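Local coordinates for protein ADP-ribose pyrophosphatase (Streptococcus suis, PDB 3O8S) that probably hydrolyses ADP-ribose to AMP and ribose 5-phosphate, as a member of the Nudix hydrolase family, at residues V127-K133 with V145-L151. Sequence-based numbering, arbitrary orientation.
Sequences VVAILDK and VTKVFIL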
loop_
_atom_site.group_PDB
_atom_site.type_symbol
_atom_site.label_atom_id
_atom_site.label_comp_id
_atom_site.label_asym_id
_atom_site.label_seq_id
_atom_site.Cartn_x
_atom_site.Cartn_y
_atom_site.Cartn_z
ATOM N N VAL A 127 -5.795 -5.373 -1.543
ATOM C CA VAL A 127 -4.422 -5.240 -1.075
ATOM C C VAL A 127 -4.265 -6.266 0.058
ATOM O O VAL A 127 -4.881 -6.129 1.115
ATOM C CB VAL A 127 -4.009 -3.803 -0.633
ATOM C CG1 VAL A 127 -2.498 -3.742 -0.357
ATOM C CG2 VAL A 127 -4.395 -2.775 -1.696
ATOM N N VAL A 128 -3.485 -7.309 -0.188
ATOM C CA VAL A 128 -3.234 -8.327 0.839
ATOM C C VAL A 128 -2.336 -7.707 1.931
ATOM O O VAL A 128 -2.590 -7.830 3.136
ATOM C CB VAL A 128 -2.577 -9.620 0.245
ATOM C CG1 VAL A 128 -2.243 -10.623 1.347
ATOM C CG2 VAL A 128 -3.433 -10.265 -0.853
ATOM N N ALA A 129 -1.241 -7.114 1.474
ATOM C CA ALA A 129 -0.172 -6.569 2.312
ATOM C C ALA A 129 0.711 -5.604 1.555
ATOM O O ALA A 129 0.835 -5.728 0.341
ATOM C CB ALA A 129 0.676 -7.715 2.827
ATOM N N ILE A 130 1.296 -4.626 2.282
ATOM C CA ILE A 130 2.312 -3.645 1.859
ATOM C C ILE A 130 3.480 -3.915 2.788
ATOM O O ILE A 130 3.429 -3.540 3.951
ATOM C CB ILE A 130 1.833 -2.175 1.899
ATOM C CG1 ILE A 130 0.499 -2.002 1.209
ATOM C CG2 ILE A 130 2.876 -1.209 1.349
ATOM C CD1 ILE A 130 -0.421 -1.389 2.094
ATOM N N LEU A 131 4.499 -4.626 2.310
ATOM C CA LEU A 131 5.540 -5.069 3.206
ATOM C C LEU A 131 6.919 -4.617 2.833
ATOM O O LEU A 131 7.294 -4.584 1.676
ATOM C CB LEU A 131 5.520 -6.616 3.271
ATOM C CG LEU A 131 4.255 -7.271 3.824
ATOM C CD1 LEU A 131 4.207 -8.745 3.466
ATOM C CD2 LEU A 131 4.114 -7.033 5.343
ATOM N N ASP A 132 7.702 -4.347 3.850
ATOM C CA ASP A 132 9.081 -3.971 3.694
ATOM C C ASP A 132 9.894 -5.243 3.410
ATOM O O ASP A 132 9.910 -6.151 4.247
ATOM C CB ASP A 132 9.540 -3.255 4.963
ATOM C CG ASP A 132 10.983 -2.861 4.937
ATOM O OD1 ASP A 132 11.331 -1.938 4.172
ATOM O OD2 ASP A 132 11.767 -3.478 5.670
ATOM N N LYS A 133 10.498 -5.332 2.203
ATOM C CA LYS A 133 11.351 -6.450 1.763
ATOM C C LYS A 133 12.388 -6.851 2.840
ATOM O O LYS A 133 12.493 -8.039 3.156
ATOM C CB LYS A 133 12.092 -6.106 0.454
ATOM C CG LYS A 133 12.805 -7.310 -0.158
ATOM C CD LYS A 133 13.591 -6.952 -1.394
ATOM C CE LYS A 133 14.192 -8.179 -2.038
ATOM N NZ LYS A 133 15.108 -7.812 -3.146
ATOM N N VAL A 145 13.073 -2.004 -0.587
ATOM C CA VAL A 145 11.902 -2.250 -1.431
ATOM C C VAL A 145 10.637 -2.374 -0.575
ATOM O O VAL A 145 10.646 -3.045 0.461
ATOM C CB VAL A 145 12.122 -3.525 -2.325
ATOM C CG1 VAL A 145 10.925 -3.805 -3.228
ATOM C CG2 VAL A 145 13.406 -3.434 -3.163
ATOM N N THR A 146 9.549 -1.721 -1.022
ATOM C CA THR A 146 8.230 -1.835 -0.422
ATOM C C THR A 146 7.475 -2.764 -1.379
ATOM O O THR A 146 7.428 -2.504 -2.593
ATOM C CB THR A 146 7.603 -0.449 -0.185
ATOM O OG1 THR A 146 8.213 0.144 0.966
ATOM C CG2 THR A 146 6.079 -0.515 0.031
ATOM N N LYS A 147 6.960 -3.883 -0.855
ATOM C CA LYS A 147 6.281 -4.876 -1.681
ATOM C C LYS A 147 4.792 -4.819 -1.479
ATOM O O LYS A 147 4.329 -4.977 -0.348
ATOM C CB LYS A 147 6.785 -6.285 -1.360
ATOM C CG LYS A 147 8.254 -6.517 -1.633
ATOM C CD LYS A 147 8.612 -7.875 -1.088
ATOM C CE LYS A 147 9.133 -8.819 -2.129
ATOM N NZ LYS A 147 8.180 -9.002 -3.239
ATOM N N VAL A 148 4.035 -4.644 -2.563
ATOM C CA VAL A 148 2.561 -4.617 -2.485
ATOM C C VAL A 148 2.024 -5.928 -3.085
ATOM O O VAL A 148 2.236 -6.195 -4.265
ATOM C CB VAL A 148 1.957 -3.373 -3.195
ATOM C CG1 VAL A 148 0.449 -3.289 -2.975
ATOM C CG2 VAL A 148 2.624 -2.084 -2.724
ATOM N N PHE A 149 1.386 -6.763 -2.253
ATOM C CA PHE A 149 0.748 -8.007 -2.669
ATOM C C PHE A 149 -0.701 -7.692 -2.951
ATOM O O PHE A 149 -1.389 -7.197 -2.068
ATOM C CB PHE A 149 0.903 -9.090 -1.599
ATOM C CG PHE A 149 2.313 -9.623 -1.498
ATOM C CD1 PHE A 149 3.270 -8.966 -0.728
ATOM C CD2 PHE A 149 2.694 -10.771 -2.195
ATOM C CE1 PHE A 149 4.565 -9.453 -0.639
ATOM C CE2 PHE A 149 3.991 -11.265 -2.098
ATOM C CZ PHE A 149 4.916 -10.602 -1.322
ATOM N N ILE A 150 -1.150 -7.925 -4.194
ATOM C CA ILE A 150 -2.501 -7.636 -4.641
ATOM C C ILE A 150 -3.224 -8.947 -4.975
ATOM O O ILE A 150 -2.738 -9.734 -5.791
ATOM C CB ILE A 150 -2.496 -6.659 -5.869
ATOM C CG1 ILE A 150 -1.670 -5.340 -5.594
ATOM C CG2 ILE A 150 -3.932 -6.380 -6.422
ATOM C CD1 ILE A 150 -2.321 -4.354 -4.679
ATOM N N LEU A 151 -4.409 -9.150 -4.374
ATOM C CA LEU A 151 -5.217 -10.297 -4.708
ATOM C C LEU A 151 -5.973 -9.931 -5.979
ATOM O O LEU A 151 -6.535 -8.844 -6.057
ATOM C CB LEU A 151 -6.130 -10.718 -3.554
ATOM C CG LEU A 151 -7.211 -11.747 -3.870
ATOM C CD1 LEU A 151 -6.609 -13.161 -3.961
ATOM C CD2 LEU A 151 -8.317 -11.693 -2.828
#
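Five backbone hydrogen bonds zip these antiparallel strands together. The tightest pair links Leu131 and Lys147 both ways: Lys147 N to Leu131 O at 2.6 Å, Leu131 N to Lys147 O at 2.7 Å. Lys133 N, just where a short helix starts, still reaches Val145 O (2.9 Å). Farther along, Phe149 N donates to Ala129 O and Phe149 O accepts from Val128 N, both at 2.8 Å. Two residues thus face one, a classic beta bulge, with Val128 in helix-like backbone angles (-71/-51). The ladder belongs to the mixed sheet of the Nudix fold, strand 145-157 running between strands 70-79 and 120-132. On one face, Val127 CG1 meets Val148 CG1 (4.0 Å) and Ile130 CG2 meets Thr146 CG2 (3.5 Å); Phe205 of the second subunit packs on Val127 and Ile150. On the opposite face, Leu131 CD1 lies 4.2 Å from Phe149 CE1, both side chains touching helix 186-197, while Lys147 NZ leads away to a salt bridge with Asp72 and a hydrogen bond to Lys183 O.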